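Local coordinates for coiled-coil quantitatively-enriched protein 1 (PDB 7CUJ) that links telomeres to the meiotic centrosome and is required for normal telomere clustering, telomere length regulation and chromosome segregation, at residues A[10-18]-A[299-307]; A[188-196]-A[218-228]. All coordinates share one frame; numbering follows the deposited sequence.

Interaction 1 of 2, residues A[10-18]-A[299-307]; sequences SVLDIGLPM and FSSWPLPPL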
loop_
_atom_site.group_PDB
_atom_site.type_symbol
_atom_site.label_atom_id
_atom_site.label_comp_id
_atom_site.label_asym_id
_atom_site.label_seq_id
_atom_site.Cartn_x
_atom_site.Cartn_y
_atom_site.Cartn_z
ATOM N N SER A 10 -40.811 0.052 -10.795
ATOM C CA SER A 10 -40.606 -0.385 -12.207
ATOM C C SER A 10 -39.296 -1.162 -12.315
ATOM O O SER A 10 -39.251 -2.221 -12.944
ATOM C CB SER A 10 -40.629 0.798 -13.142
ATOM O OG SER A 10 -40.955 0.390 -14.463
ATOM N N VAL A 11 -38.247 -0.606 -11.695
ATOM C CA VAL A 11 -36.935 -1.224 -11.593
ATOM C C VAL A 11 -36.872 -1.969 -10.262
ATOM O O VAL A 11 -36.953 -1.347 -9.206
ATOM C CB VAL A 11 -35.824 -0.159 -11.690
ATOM C CG1 VAL A 11 -34.434 -0.753 -11.498
ATOM C CG2 VAL A 11 -35.902 0.629 -12.990
ATOM N N LEU A 12 -36.720 -3.300 -10.322
ATOM C CA LEU A 12 -36.750 -4.135 -9.130
ATOM C C LEU A 12 -35.421 -4.869 -8.954
ATOM O O LEU A 12 -34.832 -5.339 -9.927
ATOM C CB LEU A 12 -37.909 -5.132 -9.242
ATOM C CG LEU A 12 -39.309 -4.528 -9.368
ATOM C CD1 LEU A 12 -40.328 -5.599 -9.725
ATOM C CD2 LEU A 12 -39.716 -3.811 -8.086
ATOM N N ASP A 13 -34.983 -4.984 -7.692
ATOM C CA ASP A 13 -33.709 -5.594 -7.349
ATOM C C ASP A 13 -33.912 -7.022 -6.850
ATOM O O ASP A 13 -34.826 -7.293 -6.078
ATOM C CB ASP A 13 -32.979 -4.795 -6.267
ATOM C CG ASP A 13 -32.798 -3.331 -6.619
ATOM O OD1 ASP A 13 -32.697 -3.026 -7.825
ATOM O OD2 ASP A 13 -32.768 -2.504 -5.684
ATOM N N ILE A 14 -33.016 -7.912 -7.288
ATOM C CA ILE A 14 -32.938 -9.279 -6.804
ATOM C C ILE A 14 -31.602 -9.441 -6.083
ATOM O O ILE A 14 -30.551 -9.542 -6.715
ATOM C CB ILE A 14 -33.107 -10.281 -7.965
ATOM C CG1 ILE A 14 -34.436 -10.069 -8.698
ATOM C CG2 ILE A 14 -32.955 -11.713 -7.471
ATOM C CD1 ILE A 14 -34.510 -10.711 -10.063
ATOM N N GLY A 15 -31.661 -9.437 -4.749
ATOM C CA GLY A 15 -30.481 -9.623 -3.925
ATOM C C GLY A 15 -30.070 -11.090 -3.866
ATOM O O GLY A 15 -30.822 -11.928 -3.375
ATOM N N LEU A 16 -28.864 -11.377 -4.366
ATOM C CA LEU A 16 -28.327 -12.727 -4.406
ATOM C C LEU A 16 -27.023 -12.766 -3.617
ATOM O O LEU A 16 -26.196 -11.862 -3.737
ATOM C CB LEU A 16 -28.082 -13.120 -5.866
ATOM C CG LEU A 16 -29.329 -13.295 -6.732
ATOM C CD1 LEU A 16 -28.959 -13.319 -8.205
ATOM C CD2 LEU A 16 -30.078 -14.563 -6.354
ATOM N N PRO A 17 -26.783 -13.819 -2.803
ATOM C CA PRO A 17 -25.602 -13.858 -1.939
ATOM C C PRO A 17 -24.327 -14.204 -2.706
ATOM O O PRO A 17 -24.371 -14.909 -3.712
ATOM C CB PRO A 17 -25.947 -14.968 -0.933
ATOM C CG PRO A 17 -26.861 -15.902 -1.707
ATOM C CD PRO A 17 -27.629 -15.017 -2.669
ATOM N N MET A 18 -23.192 -13.693 -2.212
ATOM C CA MET A 18 -21.893 -14.002 -2.787
ATOM C C MET A 18 -21.398 -15.335 -2.230
ATOM O O MET A 18 -21.721 -15.707 -1.102
ATOM C CB MET A 18 -20.860 -12.916 -2.466
ATOM C CG MET A 18 -21.222 -11.539 -2.985
ATOM S SD MET A 18 -19.789 -10.426 -2.972
ATOM C CE MET A 18 -19.203 -10.640 -4.651
ATOM N N PHE A 299 -46.947 -5.234 -9.412
ATOM C CA PHE A 299 -46.072 -4.383 -8.620
ATOM C C PHE A 299 -46.353 -4.597 -7.132
ATOM O O PHE A 299 -45.433 -4.576 -6.318
ATOM C CB PHE A 299 -46.229 -2.914 -9.031
ATOM C CG PHE A 299 -45.353 -1.940 -8.281
ATOM C CD1 PHE A 299 -43.968 -2.001 -8.381
ATOM C CD2 PHE A 299 -45.909 -0.951 -7.481
ATOM C CE1 PHE A 299 -43.162 -1.105 -7.691
ATOM C CE2 PHE A 299 -45.101 -0.053 -6.795
ATOM C CZ PHE A 299 -43.730 -0.132 -6.897
ATOM N N SER A 300 -47.627 -4.853 -6.809
ATOM C CA SER A 300 -48.137 -4.874 -5.448
ATOM C C SER A 300 -47.863 -6.206 -4.751
ATOM O O SER A 300 -47.968 -6.289 -3.532
ATOM C CB SER A 300 -49.612 -4.568 -5.438
ATOM O OG SER A 300 -50.337 -5.570 -6.140
ATOM N N SER A 301 -47.552 -7.259 -5.516
ATOM C CA SER A 301 -47.351 -8.562 -4.899
ATOM C C SER A 301 -45.932 -9.077 -5.140
ATOM O O SER A 301 -45.678 -10.275 -5.046
ATOM C CB SER A 301 -48.413 -9.554 -5.312
ATOM O OG SER A 301 -48.242 -9.941 -6.664
ATOM N N TRP A 302 -45.016 -8.144 -5.429
ATOM C CA TRP A 302 -43.587 -8.406 -5.510
ATOM C C TRP A 302 -43.122 -9.082 -4.220
ATOM O O TRP A 302 -43.282 -8.517 -3.141
ATOM C CB TRP A 302 -42.846 -7.088 -5.764
ATOM C CG TRP A 302 -41.353 -7.183 -5.721
ATOM C CD1 TRP A 302 -40.523 -6.627 -4.790
ATOM C CD2 TRP A 302 -40.502 -7.863 -6.663
ATOM N NE1 TRP A 302 -39.220 -6.916 -5.086
ATOM C CE2 TRP A 302 -39.173 -7.672 -6.229
ATOM C CE3 TRP A 302 -40.732 -8.609 -7.825
ATOM C CZ2 TRP A 302 -38.081 -8.204 -6.916
ATOM C CZ3 TRP A 302 -39.653 -9.137 -8.502
ATOM C CH2 TRP A 302 -38.346 -8.936 -8.052
ATOM N N PRO A 303 -42.559 -10.312 -4.284
ATOM C CA PRO A 303 -42.319 -11.113 -3.082
ATOM C C PRO A 303 -40.979 -10.938 -2.363
ATOM O O PRO A 303 -40.779 -11.511 -1.294
ATOM C CB PRO A 303 -42.430 -12.533 -3.655
ATOM C CG PRO A 303 -41.813 -12.414 -5.033
ATOM C CD PRO A 303 -42.172 -11.022 -5.515
ATOM N N LEU A 304 -40.068 -10.146 -2.942
ATOM C CA LEU A 304 -38.720 -10.036 -2.402
ATOM C C LEU A 304 -38.603 -8.808 -1.502
ATOM O O LEU A 304 -39.135 -7.746 -1.824
ATOM C CB LEU A 304 -37.705 -9.968 -3.549
ATOM C CG LEU A 304 -37.611 -11.201 -4.450
ATOM C CD1 LEU A 304 -36.402 -11.102 -5.368
ATOM C CD2 LEU A 304 -37.544 -12.484 -3.633
ATOM N N PRO A 305 -37.884 -8.899 -0.358
ATOM C CA PRO A 305 -37.565 -7.711 0.430
ATOM C C PRO A 305 -36.562 -6.894 -0.379
ATOM O O PRO A 305 -35.815 -7.450 -1.181
ATOM C CB PRO A 305 -36.904 -8.275 1.696
ATOM C CG PRO A 305 -36.333 -9.605 1.254
ATOM C CD PRO A 305 -37.312 -10.127 0.220
ATOM N N PRO A 306 -36.516 -5.554 -0.212
ATOM C CA PRO A 306 -35.553 -4.732 -0.940
ATOM C C PRO A 306 -34.172 -4.961 -0.330
ATOM O O PRO A 306 -34.059 -5.544 0.744
ATOM C CB PRO A 306 -36.057 -3.306 -0.672
ATOM C CG PRO A 306 -36.711 -3.394 0.687
ATOM C CD PRO A 306 -37.352 -4.766 0.709
ATOM N N LEU A 307 -33.127 -4.520 -1.033
ATOM C CA LEU A 307 -31.778 -4.617 -0.498
ATOM C C LEU A 307 -31.677 -3.727 0.736
ATOM O O LEU A 307 -32.206 -2.616 0.736
ATOM C CB LEU A 307 -30.779 -4.184 -1.575
ATOM C CG LEU A 307 -30.653 -5.133 -2.765
ATOM C CD1 LEU A 307 -30.017 -4.419 -3.943
ATOM C CD2 LEU A 307 -29.847 -6.365 -2.392
HETATM O O HOH W 1 -36.556 -6.378 -3.930
HETATM O O HOH W 2 -34.102 -3.006 -3.197
#
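Leu12 and Trp302 reach toward each other, and the leucine puts a methyl over the face of the indole: CD1 lies 3.8 Å from the centroid of the six-membered ring of Trp302, 19° off its normal, a CH-pi contact. The other face carries CD of the next residue, Pro303, so the ring is sandwiched between aliphatic groups. The chi1 of Trp302, 174°, sets CG anti to the backbone N and sends the indole across to strand 11-16, an outermost strand of the parallel sheet. The ring edge meets the strand backbone, with Asp13 O lying in the indole plane 3.5 Å from Trp302 CZ2. Water 1, also in that plane, accepts from Trp302 NE1 and donates to Asp13 O and Pro305 O. Ile14 meets the Trp302 ring edge at about a right angle and lies slantwise against Leu304: its CG1 touches both Trp302 CH2 and, at 4.0 Å, Leu304 CD1, and branching at CB lets CG2 reach the same methyl. Further along, Leu307 CD2 sits 3.7 Å from Gly15 CA; glycine suits this place because a CB would run into that methyl. OD1 of Asp13 forms a salt bridge with Arg210 of the neighbouring strand, while OD2 accepts from water 2, which accepts from Leu307 N. With an alanine in place of Trp302, water 1 would probably lose its indole N-H donor and Leu12 CD1 the aromatic surface beneath it. The proline-rich loop after helix 275-294 thus covers the strand edge with apolar side chains, and bound water links the two backbones.

Interaction 2 of 2, residues A[188-196]-A[218-228]; sequences FYDIEAYMS and EHAIKCFQSSY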
loop_
_atom_site.group_PDB
_atom_site.type_symbol
_atom_site.label_atom_id
_atom_site.label_comp_id
_atom_site.label_asym_id
_atom_site.label_seq_id
_atom_site.Cartn_x
_atom_site.Cartn_y
_atom_site.Cartn_z
ATOM N N PHE A 188 -30.776 -7.203 -15.842
ATOM C CA PHE A 188 -29.391 -6.769 -15.788
ATOM C C PHE A 188 -28.597 -7.762 -14.950
ATOM O O PHE A 188 -28.829 -7.891 -13.748
ATOM C CB PHE A 188 -29.295 -5.337 -15.261
ATOM C CG PHE A 188 -29.765 -4.315 -16.262
ATOM C CD1 PHE A 188 -28.876 -3.744 -17.160
ATOM C CD2 PHE A 188 -31.105 -3.965 -16.342
ATOM C CE1 PHE A 188 -29.312 -2.820 -18.097
ATOM C CE2 PHE A 188 -31.541 -3.042 -17.281
ATOM C CZ PHE A 188 -30.643 -2.470 -18.155
ATOM N N TYR A 189 -27.677 -8.474 -15.613
ATOM C CA TYR A 189 -26.838 -9.449 -14.934
ATOM C C TYR A 189 -25.988 -8.746 -13.877
ATOM O O TYR A 189 -25.725 -9.311 -12.818
ATOM C CB TYR A 189 -25.989 -10.243 -15.933
ATOM C CG TYR A 189 -25.085 -11.269 -15.295
ATOM C CD1 TYR A 189 -25.520 -12.569 -15.083
ATOM C CD2 TYR A 189 -23.800 -10.940 -14.887
ATOM C CE1 TYR A 189 -24.699 -13.517 -14.490
ATOM C CE2 TYR A 189 -22.966 -11.876 -14.295
ATOM C CZ TYR A 189 -23.419 -13.168 -14.095
ATOM O OH TYR A 189 -22.606 -14.096 -13.514
ATOM N N ASP A 190 -25.578 -7.508 -14.175
ATOM C CA ASP A 190 -24.652 -6.769 -13.331
ATOM C C ASP A 190 -24.953 -5.273 -13.407
ATOM O O ASP A 190 -25.535 -4.798 -14.382
ATOM C CB ASP A 190 -23.195 -7.083 -13.690
ATOM C CG ASP A 190 -22.843 -6.743 -15.127
ATOM O OD1 ASP A 190 -22.673 -5.539 -15.427
ATOM O OD2 ASP A 190 -22.759 -7.684 -15.942
ATOM N N ILE A 191 -24.525 -4.550 -12.364
ATOM C CA ILE A 191 -24.813 -3.136 -12.190
ATOM C C ILE A 191 -24.010 -2.311 -13.192
ATOM O O ILE A 191 -24.494 -1.283 -13.657
ATOM C CB ILE A 191 -24.579 -2.706 -10.726
ATOM C CG1 ILE A 191 -25.755 -3.101 -9.826
ATOM C CG2 ILE A 191 -24.256 -1.221 -10.609
ATOM C CD1 ILE A 191 -27.080 -2.464 -10.203
ATOM N N GLU A 192 -22.793 -2.767 -13.522
ATOM C CA GLU A 192 -21.981 -2.102 -14.532
ATOM C C GLU A 192 -22.792 -1.953 -15.820
ATOM O O GLU A 192 -22.809 -0.881 -16.422
ATOM C CB GLU A 192 -20.663 -2.846 -14.764
ATOM C CG GLU A 192 -19.689 -2.087 -15.653
ATOM C CD GLU A 192 -18.368 -2.779 -15.957
ATOM O OE1 GLU A 192 -17.777 -3.371 -15.029
ATOM O OE2 GLU A 192 -17.929 -2.726 -17.127
ATOM N N ALA A 193 -23.477 -3.034 -16.219
ATOM C CA ALA A 193 -24.319 -3.036 -17.406
ATOM C C ALA A 193 -25.476 -2.057 -17.233
ATOM O O ALA A 193 -25.853 -1.377 -18.183
ATOM C CB ALA A 193 -24.815 -4.431 -17.703
ATOM N N TYR A 194 -26.026 -1.985 -16.013
ATOM C CA TYR A 194 -27.095 -1.044 -15.723
ATOM C C TYR A 194 -26.584 0.386 -15.878
ATOM O O TYR A 194 -27.189 1.177 -16.598
ATOM C CB TYR A 194 -27.720 -1.298 -14.349
ATOM C CG TYR A 194 -28.901 -0.407 -14.057
ATOM C CD1 TYR A 194 -30.168 -0.725 -14.522
ATOM C CD2 TYR A 194 -28.749 0.768 -13.337
ATOM C CE1 TYR A 194 -31.255 0.097 -14.269
ATOM C CE2 TYR A 194 -29.825 1.601 -13.075
ATOM C CZ TYR A 194 -31.082 1.264 -13.545
ATOM O OH TYR A 194 -32.150 2.077 -13.292
ATOM N N MET A 195 -25.465 0.699 -15.211
ATOM C CA MET A 195 -24.845 2.014 -15.278
ATOM C C MET A 195 -24.689 2.433 -16.737
ATOM O O MET A 195 -25.076 3.538 -17.114
ATOM C CB MET A 195 -23.456 2.013 -14.627
ATOM C CG MET A 195 -23.444 1.714 -13.137
ATOM S SD MET A 195 -24.170 3.029 -12.130
ATOM C CE MET A 195 -25.855 2.440 -11.980
ATOM N N SER A 196 -24.127 1.519 -17.538
ATOM C CA SER A 196 -23.768 1.748 -18.929
ATOM C C SER A 196 -25.012 1.968 -19.789
ATOM O O SER A 196 -25.068 2.923 -20.560
ATOM C CB SER A 196 -22.931 0.601 -19.442
ATOM O OG SER A 196 -22.513 0.830 -20.778
ATOM N N GLU A 218 -21.998 -3.623 -6.105
ATOM C CA GLU A 218 -23.289 -3.472 -6.757
ATOM C C GLU A 218 -24.303 -2.970 -5.732
ATOM O O GLU A 218 -25.065 -2.048 -6.010
ATOM C CB GLU A 218 -23.753 -4.804 -7.350
ATOM C CG GLU A 218 -22.802 -5.409 -8.367
ATOM C CD GLU A 218 -23.404 -6.562 -9.157
ATOM O OE1 GLU A 218 -23.897 -7.528 -8.528
ATOM O OE2 GLU A 218 -23.390 -6.490 -10.399
ATOM N N HIS A 219 -24.285 -3.586 -4.544
ATOM C CA HIS A 219 -25.118 -3.189 -3.421
ATOM C C HIS A 219 -24.826 -1.742 -3.030
ATOM O O HIS A 219 -25.752 -0.971 -2.784
ATOM C CB HIS A 219 -24.902 -4.154 -2.248
ATOM C CG HIS A 219 -25.957 -4.087 -1.197
ATOM N ND1 HIS A 219 -26.060 -5.041 -0.203
ATOM C CD2 HIS A 219 -26.954 -3.203 -0.981
ATOM C CE1 HIS A 219 -27.070 -4.742 0.589
ATOM N NE2 HIS A 219 -27.636 -3.619 0.129
ATOM N N ALA A 220 -23.534 -1.386 -2.988
ATOM C CA ALA A 220 -23.093 -0.062 -2.579
ATOM C C ALA A 220 -23.536 0.994 -3.592
ATOM O O ALA A 220 -24.034 2.050 -3.207
ATOM C CB ALA A 220 -21.596 -0.048 -2.372
ATOM N N ILE A 221 -23.353 0.697 -4.883
ATOM C CA ILE A 221 -23.787 1.589 -5.948
ATOM C C ILE A 221 -25.297 1.821 -5.834
ATOM O O ILE A 221 -25.766 2.945 -6.009
ATOM C CB ILE A 221 -23.361 1.052 -7.330
ATOM C CG1 ILE A 221 -21.849 1.200 -7.538
ATOM C CG2 ILE A 221 -24.148 1.725 -8.448
ATOM C CD1 ILE A 221 -21.271 0.306 -8.611
ATOM N N LYS A 222 -26.043 0.754 -5.515
ATOM C CA LYS A 222 -27.489 0.822 -5.361
ATOM C C LYS A 222 -27.866 1.841 -4.283
ATOM O O LYS A 222 -28.757 2.659 -4.503
ATOM C CB LYS A 222 -28.079 -0.582 -5.154
ATOM C CG LYS A 222 -29.193 -0.714 -4.122
ATOM C CD LYS A 222 -30.530 -0.150 -4.551
ATOM C CE LYS A 222 -31.408 0.220 -3.373
ATOM N NZ LYS A 222 -32.676 0.856 -3.808
ATOM N N CYS A 223 -27.164 1.804 -3.141
ATOM C CA CYS A 223 -27.535 2.580 -1.966
ATOM C C CYS A 223 -27.133 4.049 -2.105
ATOM O O CYS A 223 -27.620 4.887 -1.350
ATOM C CB CYS A 223 -26.919 1.998 -0.698
ATOM S SG CYS A 223 -27.630 0.403 -0.215
ATOM N N PHE A 224 -26.241 4.354 -3.057
ATOM C CA PHE A 224 -25.771 5.720 -3.247
ATOM C C PHE A 224 -26.084 6.208 -4.660
ATOM O O PHE A 224 -25.588 7.252 -5.078
ATOM C CB PHE A 224 -24.291 5.854 -2.869
ATOM C CG PHE A 224 -24.002 5.610 -1.409
ATOM C CD1 PHE A 224 -23.703 4.334 -0.953
ATOM C CD2 PHE A 224 -24.047 6.646 -0.486
ATOM C CE1 PHE A 224 -23.451 4.098 0.391
ATOM C CE2 PHE A 224 -23.791 6.409 0.858
ATOM C CZ PHE A 224 -23.497 5.136 1.295
ATOM N N GLN A 225 -26.926 5.452 -5.376
ATOM C CA GLN A 225 -27.443 5.856 -6.675
ATOM C C GLN A 225 -28.067 7.245 -6.573
ATOM O O GLN A 225 -27.871 8.083 -7.451
ATOM C CB GLN A 225 -28.526 4.882 -7.142
ATOM C CG GLN A 225 -28.016 3.747 -8.017
ATOM C CD GLN A 225 -29.153 2.921 -8.565
ATOM O OE1 GLN A 225 -30.094 2.573 -7.854
ATOM N NE2 GLN A 225 -29.070 2.601 -9.845
ATOM N N SER A 226 -28.807 7.464 -5.479
ATOM C CA SER A 226 -29.617 8.651 -5.248
ATOM C C SER A 226 -28.792 9.936 -5.335
ATOM O O SER A 226 -29.345 11.003 -5.599
ATOM C CB SER A 226 -30.331 8.548 -3.924
ATOM O OG SER A 226 -29.445 8.093 -2.910
ATOM N N SER A 227 -27.474 9.826 -5.119
ATOM C CA SER A 227 -26.601 10.988 -5.046
ATOM C C SER A 227 -25.937 11.283 -6.394
ATOM O O SER A 227 -26.352 12.207 -7.093
ATOM C CB SER A 227 -25.593 10.855 -3.927
ATOM O OG SER A 227 -24.845 9.654 -4.051
ATOM N N TYR A 228 -24.910 10.490 -6.741
ATOM C CA TYR A 228 -23.990 10.748 -7.845
ATOM C C TYR A 228 -23.331 12.120 -7.694
ATOM O O TYR A 228 -22.990 12.763 -8.686
ATOM C CB TYR A 228 -24.662 10.595 -9.215
ATOM C CG TYR A 228 -24.964 9.180 -9.640
ATOM C CD1 TYR A 228 -23.957 8.233 -9.771
ATOM C CD2 TYR A 228 -26.262 8.794 -9.938
ATOM C CE1 TYR A 228 -24.239 6.934 -10.166
ATOM C CE2 TYR A 228 -26.560 7.501 -10.334
ATOM C CZ TYR A 228 -25.543 6.567 -10.447
ATOM O OH TYR A 228 -25.831 5.293 -10.840
HETATM O O HOH W 3 -21.429 -4.939 -11.915
#
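Glu218 turns its CG beside its own backbone N (chi1 -59°) and extends from there, which carries the carboxylate past Ile191 to the start of helix 191-200. This helix belongs to a beta-alpha-beta crossover between adjacent parallel strands 184-188 and 208-213, and helix 217-223, which follows the second strand, packs beside it. The short axes of 191-196 and 218-223 lie 10.7 Å apart at an angle of 38°. Ile191 N donates to Glu218 OE2 at 3.0 Å, coming from above the carboxylate plane. Water 3 also donates to OE2 and accepts from Glu192 N, binding a second amide indirectly. A glutamate fits here: its negative end meets N-H groups of the first helical turn, which have no acceptor within the helix. Lys103, paired with OE1, probably eases the repulsion between Glu218 and Asp190, whose OD1 is 5.2 Å from Glu218 OE2. Beyond the carboxylate the contact is apolar. Ile191 CG1 lies 3.6 Å from Glu218 CB, so the acid's aliphatic stem is used, while the Ile191 and Ile221 chains run alongside in opposite senses, their CG2 methyls 3.7 Å apart. Flexible Met195, bent at chi2 and chi3, brings SD within 3.9 Å of Ile221 CG2; its edge-on Met-aromatic contact with the poorly ordered Tyr228 is doubtful in detail. Asp190 is the N-cap: its OD1 accepts from Ala193 N at 2.7 Å.

In the fold
Both contacts are structural packing, with no annotated site or ligand, in the alpha/beta domain that this fragment of the longer telomere adaptor forms around a parallel sheet. The centres of interactions 1 and 2 are 14 Å apart, bridged by strand 208-213, whose Arg210 pairs with Asp13 of the first and packs against Ile191 and Lys222 of the second. They also touch directly: Asp13 OD2 is 3.4 Å from Lys222 CD, and Leu307 CB is 3.6 Å from His219 NE2, which bonds to Met308 O. At the far end Val11 CG2 approaches Tyr194 OH to 4.0 Å. Helices 191-200 and 217-223 pack on one face, while loop 299-307 runs along the outer edge of strand 11-16 and touches side chains of both faces.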